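Local structure of flavodoxin (Bacteroides uniformis, 4J8P) at residues 24-29 against 154-159; 83-88 against 100-105; 65-70 against 131-136. The protein binds flavin mononucleotide and, as a member of the flavodoxin family, probably takes part in electron transfer. All coordinates share one frame; numbering follows the deposited sequence.

Interaction 1: residues 24-29 against 154-159; sequences KLVAEA and KQWIKK
The backbone O of W156, whose ring meets V26 across the contact, takes a 2.7 Å hydrogen bond from NZ of K159. The chain ends at K159, so no later backbone N-H can continue the helix here. The lysine curls back and supplies the donor instead. NZ stands nearly ahead of the carbonyl, at a C=O...NZ angle of 150°, tilted 29° from its plane. Contact between the two segments is apolar. CG2 of V26 reaches the edge of the W156 ring and sits 4.1 Å from CZ3. With CG anti to the backbone N (chi1 179°), the indole is directed to helix 18-30, CZ3 foremost at V26. In the flavodoxin-type three-layer alpha/beta/alpha fold, helix 18-30 and the C-terminal helix 150-158 lie side by side on one face of the parallel sheet. Y84 of strand 80-88 touches V26 and I157 from that sheet, while I113 and F115 of strand 111-117 pack on W156. Further out, CB of A29 meets CG1 of I157 at 3.8 Å. The small A29 side chain probably allows the close approach here, CA of A29 lying 6.1 Å from CA of K154. CG2 of I157 rests 3.9 Å from the backbone O of A29. The other branch of I157 folds back, putting CD1 3.6 Å above one face of the W156 ring, toward its rim.

Interaction 2: residues 83-88 against 100-105; sequences IYIGFP and TFIESG. With FMN (flavin mononucleotide), chain B.
I85 on strand 80-88 meets F101 and I102 at the end of helix 96-102. These elements belong to a beta-alpha-beta unit that runs on into strand 111-117, part of the parallel sheet of the flavodoxin fold. P88, at the end of the same strand as I85, lines the FMN pocket, its CB 3.3 Å from O5' of FMN. On the helix, OG1 of T100 is hydrogen-bonded to O of P68 in a neighbouring loop. F101 comes next and turns its ring to the sheet, with CG anti to the backbone N (chi1 175°). CD1 of I85 lies in the plane of that ring, at its edge, 3.9 Å from CE2. CG1 of I85 is also near, 4.1 Å from CE2. The contact is therefore methyl to ring edge. F107 meets the same ring at a steep angle, and A11 of strand 7-12 touches it too. I102 adds a second contact to the same methyl, with its CG1 4.0 Å from CD1 of I85. The tip of I85 is thus shared by two consecutive residues. All three side chains are buried. At I102 the helix passes into a type I turn that runs to G105. N of S104 bonds O of F101 at 3.0 Å. S104 OG donates to O of T100 at 2.7 Å, from 37° above the carbonyl plane.

Interaction 3: residues 65-70 against 131-136; sequences KSRPAL and QTNYPG
The loop between helix 56-62 and strand 80-88 of this flavodoxin fold comes close to the C-terminal end of helix 124-133. R67 supplies the loop side; N133 and Y134 supply the helix end. It is a loose surface contact. NH2 of R67 lies 4.1 Å from OH of Y134 and 4.3 Å from ND2 of N133, too far for a hydrogen bond. The side chains of R67 and Y134 come from opposite directions, and their guanidinium and ring planes are 63° apart. E103, just after helix 96-102 and outside both segments, joins them. Its OE1 forms a salt bridge with NE of R67, and its OE2 is hydrogen-bonded to OH of Y134. ND2 of N99 is a further partner of that hydroxyl. The arginine chain is bent at chi2 (-70°), which curls the guanidinium back over its own loop. There NH1 donates to O of S66 at 2.9 Å, with an N-H...O angle of 158°. This acceptor lies in the guanidinium plane, although NH1 stands well above the carbonyl plane. NH1 also bonds O of S64, which helps fix the rotation of the group. A leucine in place of R67 would probably leave E103 without its positive mate and the S64 and S66 carbonyls without this side-chain donor. Y134 is the first residue to leave helical geometry, and ND2 of the preceding N133 sits 3.2 Å above one face of its ring, toward the rim.

Interaction 2 is the core contact, near the centre of the chain, and its helix-to-strand packing is apolar. Interaction 1 is partly buried and also apolar, but it joins two helices. They meet at strand 80-88: the ring of Y84 packs on V26 and W156 and its OH on I157, while the adjacent I85 faces helix 96-102 on the other side of the sheet. Interaction 3 lies at the surface, and its polar ends R67 and Y134 are tied together through E103 of interaction 2. CG2 of I102 also packs against CD1 of Y134 at 3.8 Å. Interactions 1 and 3 do not touch and lie on opposite sides of the chain's centre.

Interaction 1: residues 24-29 against 154-159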
loop_
_atom_site.group_PDB
_atom_site.type_symbol
_atom_site.label_atom_id
_atom_site.label_comp_id
_atom_site.label_asym_id
_atom_site.label_seq_id
_atom_site.Cartn_x
_atom_site.Cartn_y
_atom_site.Cartn_z
ATOM N N LYS A 24 -8.626 6.451 -3.928
ATOM C CA LYS A 24 -9.608 6.832 -4.944
ATOM C C LYS A 24 -9.160 8.132 -5.595
ATOM O O LYS A 24 -9.206 8.253 -6.820
ATOM C CB LYS A 24 -11.024 6.985 -4.321
ATOM C CG LYS A 24 -12.180 7.192 -5.331
ATOM C CD LYS A 24 -12.301 8.647 -5.877
ATOM C CE LYS A 24 -13.624 8.972 -6.544
ATOM N NZ LYS A 24 -13.725 8.442 -7.928
ATOM N N LEU A 25 -8.720 9.118 -4.753
ATOM C CA LEU A 25 -8.267 10.394 -5.273
ATOM C C LEU A 25 -7.029 10.220 -6.164
ATOM O O LEU A 25 -6.937 10.868 -7.210
ATOM C CB LEU A 25 -7.977 11.351 -4.112
ATOM C CG LEU A 25 -9.223 11.804 -3.352
ATOM C CD1 LEU A 25 -8.832 12.486 -2.072
ATOM C CD2 LEU A 25 -10.092 12.736 -4.252
ATOM N N VAL A 26 -6.078 9.343 -5.748
ATOM C CA VAL A 26 -4.885 9.080 -6.567
ATOM C C VAL A 26 -5.279 8.447 -7.910
ATOM O O VAL A 26 -4.818 8.916 -8.960
ATOM C CB VAL A 26 -3.872 8.187 -5.807
ATOM C CG1 VAL A 26 -2.690 7.776 -6.699
ATOM C CG2 VAL A 26 -3.387 8.897 -4.544
ATOM N N ALA A 27 -6.139 7.402 -7.895
ATOM C CA ALA A 27 -6.583 6.737 -9.150
ATOM C C ALA A 27 -7.224 7.742 -10.108
ATOM O O ALA A 27 -6.962 7.689 -11.318
ATOM C CB ALA A 27 -7.559 5.603 -8.828
ATOM N N GLU A 28 -8.017 8.693 -9.570
ATOM C CA GLU A 28 -8.661 9.705 -10.408
ATOM C C GLU A 28 -7.615 10.624 -11.037
ATOM O O GLU A 28 -7.671 10.883 -12.257
ATOM C CB GLU A 28 -9.677 10.511 -9.581
ATOM C CG GLU A 28 -10.919 9.710 -9.229
ATOM C CD GLU A 28 -11.978 9.568 -10.310
ATOM O OE1 GLU A 28 -11.688 8.967 -11.370
ATOM O OE2 GLU A 28 -13.127 9.992 -10.055
ATOM N N ALA A 29 -6.641 11.084 -10.216
ATOM C CA ALA A 29 -5.600 12.014 -10.639
ATOM C C ALA A 29 -4.654 11.436 -11.707
ATOM O O ALA A 29 -4.208 12.191 -12.579
ATOM C CB ALA A 29 -4.810 12.496 -9.440
ATOM N N LYS A 154 -3.917 16.373 -6.395
ATOM C CA LYS A 154 -3.629 17.028 -7.682
ATOM C C LYS A 154 -2.199 17.599 -7.677
ATOM O O LYS A 154 -1.460 17.375 -8.634
ATOM C CB LYS A 154 -4.652 18.141 -7.969
ATOM C CG LYS A 154 -4.435 18.900 -9.284
ATOM C CD LYS A 154 -5.476 20.010 -9.467
ATOM C CE LYS A 154 -5.150 20.910 -10.638
ATOM N NZ LYS A 154 -6.224 21.917 -10.884
ATOM N N GLN A 155 -1.818 18.287 -6.573
ATOM C CA GLN A 155 -0.518 18.927 -6.362
ATOM C C GLN A 155 0.599 17.905 -6.335
ATOM O O GLN A 155 1.643 18.141 -6.943
ATOM C CB GLN A 155 -0.506 19.778 -5.069
ATOM C CG GLN A 155 -1.297 21.084 -5.234
ATOM C CD GLN A 155 -1.263 22.027 -4.051
ATOM O OE1 GLN A 155 -0.229 22.230 -3.400
ATOM N NE2 GLN A 155 -2.383 22.694 -3.804
ATOM N N TRP A 156 0.386 16.755 -5.670
ATOM C CA TRP A 156 1.395 15.706 -5.626
ATOM C C TRP A 156 1.645 15.135 -7.038
ATOM O O TRP A 156 2.789 14.955 -7.430
ATOM C CB TRP A 156 0.948 14.575 -4.671
ATOM C CG TRP A 156 1.936 13.448 -4.594
ATOM C CD1 TRP A 156 3.295 13.552 -4.552
ATOM C CD2 TRP A 156 1.646 12.044 -4.697
ATOM N NE1 TRP A 156 3.867 12.303 -4.537
ATOM C CE2 TRP A 156 2.881 11.358 -4.643
ATOM C CE3 TRP A 156 0.457 11.297 -4.750
ATOM C CZ2 TRP A 156 2.963 9.952 -4.611
ATOM C CZ3 TRP A 156 0.540 9.914 -4.754
ATOM C CH2 TRP A 156 1.777 9.255 -4.664
ATOM N N ILE A 157 0.570 14.862 -7.792
ATOM C CA ILE A 157 0.656 14.273 -9.129
ATOM C C ILE A 157 1.161 15.289 -10.169
ATOM O O ILE A 157 1.974 14.914 -11.023
ATOM C CB ILE A 157 -0.728 13.651 -9.515
ATOM C CG1 ILE A 157 -1.111 12.516 -8.502
ATOM C CG2 ILE A 157 -0.768 13.141 -10.967
ATOM C CD1 ILE A 157 -0.056 11.367 -8.349
ATOM N N LYS A 158 0.705 16.549 -10.105
ATOM C CA LYS A 158 1.120 17.541 -11.118
ATOM C C LYS A 158 2.590 17.962 -10.962
ATOM O O LYS A 158 3.229 18.269 -11.970
ATOM C CB LYS A 158 0.203 18.782 -11.144
ATOM C CG LYS A 158 0.336 19.736 -9.958
ATOM C CD LYS A 158 -0.141 21.144 -10.302
ATOM C CE LYS A 158 -0.343 21.991 -9.069
ATOM N NZ LYS A 158 -1.692 21.783 -8.480
ATOM N N LYS A 159 3.120 17.954 -9.712
ATOM C CA LYS A 159 4.504 18.322 -9.358
ATOM C C LYS A 159 4.848 19.701 -9.951
ATOM O O LYS A 159 4.028 20.625 -9.751
ATOM C CB LYS A 159 5.507 17.228 -9.793
ATOM C CG LYS A 159 5.055 15.843 -9.347
ATOM C CD LYS A 159 6.148 14.808 -9.328
ATOM C CE LYS A 159 5.616 13.455 -8.900
ATOM N NZ LYS A 159 5.063 13.448 -7.499
ATOM O OXT LYS A 159 5.873 19.845 -10.659
#

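Interaction 2: residues 83-88 against 100-105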
loop_
_atom_site.group_PDB
_atom_site.type_symbol
_atom_site.label_atom_id
_atom_site.label_comp_id
_atom_site.label_asym_id
_atom_site.label_seq_id
_atom_site.Cartn_x
_atom_site.Cartn_y
_atom_site.Cartn_z
ATOM N N ILE A 83 2.820 1.347 -10.906
ATOM C CA ILE A 83 1.941 0.833 -9.867
ATOM C C ILE A 83 2.100 1.652 -8.613
ATOM O O ILE A 83 3.201 1.719 -8.054
ATOM C CB ILE A 83 2.200 -0.666 -9.562
ATOM C CG1 ILE A 83 2.037 -1.521 -10.868
ATOM C CG2 ILE A 83 1.254 -1.147 -8.401
ATOM C CD1 ILE A 83 2.276 -2.993 -10.693
ATOM N N TYR A 84 1.011 2.274 -8.179
ATOM C CA TYR A 84 1.003 2.960 -6.877
ATOM C C TYR A 84 0.547 1.940 -5.839
ATOM O O TYR A 84 -0.352 1.140 -6.140
ATOM C CB TYR A 84 0.031 4.128 -6.881
ATOM C CG TYR A 84 0.456 5.298 -7.715
ATOM C CD1 TYR A 84 0.319 5.275 -9.097
ATOM C CD2 TYR A 84 0.983 6.449 -7.119
ATOM C CE1 TYR A 84 0.734 6.358 -9.881
ATOM C CE2 TYR A 84 1.369 7.546 -7.889
ATOM C CZ TYR A 84 1.240 7.492 -9.268
ATOM O OH TYR A 84 1.637 8.560 -10.045
ATOM N N ILE A 85 1.180 1.912 -4.635
ATOM C CA ILE A 85 0.775 0.969 -3.583
ATOM C C ILE A 85 0.503 1.780 -2.354
ATOM O O ILE A 85 1.423 2.419 -1.829
ATOM C CB ILE A 85 1.854 -0.117 -3.323
ATOM C CG1 ILE A 85 2.144 -0.904 -4.621
ATOM C CG2 ILE A 85 1.370 -1.058 -2.181
ATOM C CD1 ILE A 85 3.190 -1.993 -4.419
ATOM N N GLY A 86 -0.753 1.804 -1.915
ATOM C CA GLY A 86 -1.129 2.603 -0.753
ATOM C C GLY A 86 -1.439 1.775 0.467
ATOM O O GLY A 86 -1.963 0.663 0.347
ATOM N N PHE A 87 -1.160 2.336 1.631
ATOM C CA PHE A 87 -1.443 1.618 2.880
ATOM C C PHE A 87 -1.481 2.532 4.073
ATOM O O PHE A 87 -0.853 3.585 4.051
ATOM C CB PHE A 87 -0.337 0.553 3.146
ATOM C CG PHE A 87 1.072 1.065 2.903
ATOM C CD1 PHE A 87 1.663 0.945 1.645
ATOM C CD2 PHE A 87 1.808 1.660 3.939
ATOM C CE1 PHE A 87 2.946 1.451 1.396
ATOM C CE2 PHE A 87 3.085 2.192 3.694
ATOM C CZ PHE A 87 3.662 2.054 2.425
ATOM N N PRO A 88 -2.153 2.115 5.156
ATOM C CA PRO A 88 -1.968 2.842 6.421
ATOM C C PRO A 88 -0.601 2.542 7.026
ATOM O O PRO A 88 -0.092 1.450 6.808
ATOM C CB PRO A 88 -3.036 2.255 7.330
ATOM C CG PRO A 88 -3.229 0.812 6.820
ATOM C CD PRO A 88 -2.988 0.889 5.307
ATOM N N THR A 100 2.890 -9.417 1.265
ATOM C CA THR A 100 2.271 -10.538 0.546
ATOM C C THR A 100 1.948 -10.136 -0.890
ATOM O O THR A 100 2.228 -10.899 -1.817
ATOM C CB THR A 100 0.982 -10.973 1.254
ATOM O OG1 THR A 100 1.270 -11.188 2.630
ATOM C CG2 THR A 100 0.412 -12.287 0.644
ATOM N N PHE A 101 1.371 -8.933 -1.063
ATOM C CA PHE A 101 0.994 -8.436 -2.375
ATOM C C PHE A 101 2.222 -8.356 -3.307
ATOM O O PHE A 101 2.180 -8.888 -4.418
ATOM C CB PHE A 101 0.313 -7.070 -2.210
ATOM C CG PHE A 101 -0.019 -6.380 -3.494
ATOM C CD1 PHE A 101 -1.044 -6.855 -4.318
ATOM C CD2 PHE A 101 0.719 -5.285 -3.921
ATOM C CE1 PHE A 101 -1.340 -6.217 -5.536
ATOM C CE2 PHE A 101 0.403 -4.634 -5.126
ATOM C CZ PHE A 101 -0.622 -5.097 -5.915
ATOM N N ILE A 102 3.295 -7.692 -2.868
ATOM C CA ILE A 102 4.499 -7.529 -3.710
ATOM C C ILE A 102 5.090 -8.906 -4.064
ATOM O O ILE A 102 5.586 -9.111 -5.167
ATOM C CB ILE A 102 5.524 -6.615 -2.990
ATOM C CG1 ILE A 102 4.940 -5.196 -2.893
ATOM C CG2 ILE A 102 6.916 -6.631 -3.670
ATOM C CD1 ILE A 102 5.748 -4.251 -1.915
ATOM N N GLU A 103 5.026 -9.836 -3.111
ATOM C CA GLU A 103 5.585 -11.177 -3.310
ATOM C C GLU A 103 4.635 -12.084 -4.091
ATOM O O GLU A 103 4.975 -13.249 -4.304
ATOM C CB GLU A 103 5.949 -11.793 -1.962
ATOM C CG GLU A 103 7.130 -11.047 -1.352
ATOM C CD GLU A 103 7.464 -11.413 0.080
ATOM O OE1 GLU A 103 6.962 -12.453 0.564
ATOM O OE2 GLU A 103 8.248 -10.664 0.712
ATOM N N SER A 104 3.470 -11.571 -4.529
ATOM C CA SER A 104 2.502 -12.413 -5.259
ATOM C C SER A 104 2.355 -12.044 -6.747
ATOM O O SER A 104 1.510 -12.622 -7.447
ATOM C CB SER A 104 1.148 -12.353 -4.568
ATOM O OG SER A 104 1.274 -12.909 -3.258
ATOM N N GLY A 105 3.179 -11.114 -7.220
ATOM C CA GLY A 105 3.158 -10.691 -8.616
ATOM C C GLY A 105 4.547 -10.345 -9.114
ATOM O O GLY A 105 5.498 -10.293 -8.320
HETATM N N1 FMN B . -0.322 5.868 12.803
HETATM C C2 FMN B . 0.908 6.462 12.936
HETATM O O2 FMN B . 1.060 7.684 12.846
HETATM N N3 FMN B . 2.023 5.683 13.269
HETATM C C4 FMN B . 2.010 4.322 13.526
HETATM O O4 FMN B . 3.070 3.730 13.745
HETATM C C4A FMN B . 0.682 3.714 13.469
HETATM N N5 FMN B . 0.556 2.453 13.832
HETATM C C5A FMN B . -0.709 1.881 13.772
HETATM C C6 FMN B . -0.842 0.523 14.093
HETATM C C7 FMN B . -2.058 -0.137 13.958
HETATM C C7M FMN B . -2.117 -1.624 14.184
HETATM C C8 FMN B . -3.189 0.583 13.521
HETATM C C8M FMN B . -4.515 -0.098 13.298
HETATM C C9 FMN B . -3.064 1.936 13.229
HETATM C C9A FMN B . -1.840 2.600 13.335
HETATM N N10 FMN B . -1.669 3.974 12.988
HETATM C C10 FMN B . -0.434 4.564 13.059
HETATM C "C1'" FMN B . -2.846 4.743 12.518
HETATM C "C2'" FMN B . -3.132 4.541 11.029
HETATM O "O2'" FMN B . -1.952 4.612 10.230
HETATM C "C3'" FMN B . -4.134 5.555 10.476
HETATM O "O3'" FMN B . -5.260 5.656 11.357
HETATM C "C4'" FMN B . -4.565 5.214 9.046
HETATM O "O4'" FMN B . -5.027 6.412 8.423
HETATM C "C5'" FMN B . -5.665 4.167 9.038
HETATM O "O5'" FMN B . -5.910 3.883 7.657
HETATM P P FMN B . -7.024 2.923 7.118
HETATM O O1P FMN B . -6.895 1.524 7.585
HETATM O O2P FMN B . -6.897 3.064 5.621
HETATM O O3P FMN B . -8.369 3.533 7.532
#

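Interaction 3: residues 65-70 against 131-136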
loop_
_atom_site.group_PDB
_atom_site.type_symbol
_atom_site.label_atom_id
_atom_site.label_comp_id
_atom_site.label_asym_id
_atom_site.label_seq_id
_atom_site.Cartn_x
_atom_site.Cartn_y
_atom_site.Cartn_z
ATOM N N LYS A 65 8.605 -11.522 8.922
ATOM C CA LYS A 65 8.370 -12.605 7.963
ATOM C C LYS A 65 6.878 -12.944 7.804
ATOM O O LYS A 65 6.531 -13.816 6.996
ATOM C CB LYS A 65 9.115 -13.883 8.410
ATOM C CG LYS A 65 10.583 -13.696 8.807
ATOM C CD LYS A 65 11.438 -13.159 7.686
ATOM C CE LYS A 65 12.829 -12.853 8.212
ATOM N NZ LYS A 65 13.720 -12.335 7.144
ATOM N N SER A 66 5.998 -12.299 8.588
ATOM C CA SER A 66 4.547 -12.580 8.502
ATOM C C SER A 66 4.006 -12.175 7.132
ATOM O O SER A 66 4.333 -11.095 6.627
ATOM C CB SER A 66 3.786 -11.843 9.594
ATOM O OG SER A 66 2.408 -12.185 9.577
ATOM N N ARG A 67 3.187 -13.057 6.522
ATOM C CA ARG A 67 2.605 -12.770 5.211
ATOM C C ARG A 67 1.098 -13.118 5.209
ATOM O O ARG A 67 0.694 -14.239 4.816
ATOM C CB ARG A 67 3.317 -13.528 4.084
ATOM C CG ARG A 67 4.807 -13.191 3.924
ATOM C CD ARG A 67 4.970 -11.760 3.387
ATOM N NE ARG A 67 6.377 -11.447 3.138
ATOM C CZ ARG A 67 7.205 -10.883 4.022
ATOM N NH1 ARG A 67 6.771 -10.551 5.241
ATOM N NH2 ARG A 67 8.476 -10.664 3.701
ATOM N N PRO A 68 0.231 -12.188 5.665
ATOM C CA PRO A 68 -1.221 -12.463 5.662
ATOM C C PRO A 68 -1.679 -12.855 4.272
ATOM O O PRO A 68 -1.322 -12.203 3.282
ATOM C CB PRO A 68 -1.836 -11.112 6.079
ATOM C CG PRO A 68 -0.752 -10.492 6.938
ATOM C CD PRO A 68 0.522 -10.838 6.210
ATOM N N ALA A 69 -2.464 -13.942 4.188
ATOM C CA ALA A 69 -2.902 -14.410 2.876
ATOM C C ALA A 69 -3.855 -13.418 2.205
ATOM O O ALA A 69 -4.614 -12.708 2.886
ATOM C CB ALA A 69 -3.572 -15.764 3.007
ATOM N N LEU A 70 -3.827 -13.398 0.855
ATOM C CA LEU A 70 -4.745 -12.565 0.078
ATOM C C LEU A 70 -6.063 -13.316 -0.168
ATOM O O LEU A 70 -6.067 -14.558 -0.287
ATOM C CB LEU A 70 -4.136 -12.204 -1.283
ATOM C CG LEU A 70 -2.797 -11.486 -1.249
ATOM C CD1 LEU A 70 -2.273 -11.262 -2.676
ATOM C CD2 LEU A 70 -2.907 -10.182 -0.505
ATOM N N GLN A 131 11.937 -0.466 0.091
ATOM C CA GLN A 131 13.018 -0.386 -0.897
ATOM C C GLN A 131 14.120 -1.410 -0.595
ATOM O O GLN A 131 14.686 -2.012 -1.510
ATOM C CB GLN A 131 13.644 1.014 -0.868
ATOM C CG GLN A 131 12.687 2.124 -1.338
ATOM C CD GLN A 131 13.272 3.497 -1.054
ATOM O OE1 GLN A 131 14.355 3.622 -0.471
ATOM N NE2 GLN A 131 12.606 4.554 -1.503
ATOM N N THR A 132 14.478 -1.528 0.693
ATOM C CA THR A 132 15.590 -2.399 1.122
ATOM C C THR A 132 15.207 -3.888 0.920
ATOM O O THR A 132 16.055 -4.705 0.537
ATOM C CB THR A 132 15.957 -2.067 2.596
ATOM O OG1 THR A 132 16.272 -0.670 2.702
ATOM C CG2 THR A 132 17.173 -2.895 3.117
ATOM N N ASN A 133 13.943 -4.235 1.161
ATOM C CA ASN A 133 13.534 -5.633 1.025
ATOM C C ASN A 133 13.330 -6.039 -0.421
ATOM O O ASN A 133 13.463 -7.235 -0.741
ATOM C CB ASN A 133 12.261 -5.886 1.808
ATOM C CG ASN A 133 12.166 -7.344 2.171
ATOM O OD1 ASN A 133 13.074 -7.906 2.791
ATOM N ND2 ASN A 133 11.142 -8.016 1.685
ATOM N N TYR A 134 13.027 -5.046 -1.312
ATOM C CA TYR A 134 12.745 -5.330 -2.734
ATOM C C TYR A 134 13.631 -4.460 -3.615
ATOM O O TYR A 134 13.136 -3.556 -4.308
ATOM C CB TYR A 134 11.259 -5.098 -3.043
ATOM C CG TYR A 134 10.363 -5.895 -2.124
ATOM C CD1 TYR A 134 10.327 -7.284 -2.189
ATOM C CD2 TYR A 134 9.590 -5.264 -1.159
ATOM C CE1 TYR A 134 9.534 -8.024 -1.320
ATOM C CE2 TYR A 134 8.788 -5.995 -0.280
ATOM C CZ TYR A 134 8.755 -7.377 -0.376
ATOM O OH TYR A 134 7.988 -8.110 0.499
ATOM N N PRO A 135 14.953 -4.733 -3.620
ATOM C CA PRO A 135 15.875 -3.845 -4.343
ATOM C C PRO A 135 15.824 -3.973 -5.868
ATOM O O PRO A 135 16.473 -3.176 -6.551
ATOM C CB PRO A 135 17.256 -4.249 -3.794
ATOM C CG PRO A 135 17.097 -5.669 -3.379
ATOM C CD PRO A 135 15.684 -5.786 -2.873
ATOM N N GLY A 136 15.076 -4.950 -6.373
ATOM C CA GLY A 136 14.903 -5.173 -7.802
ATOM C C GLY A 136 13.806 -4.313 -8.402
ATOM O O GLY A 136 13.658 -4.269 -9.623
#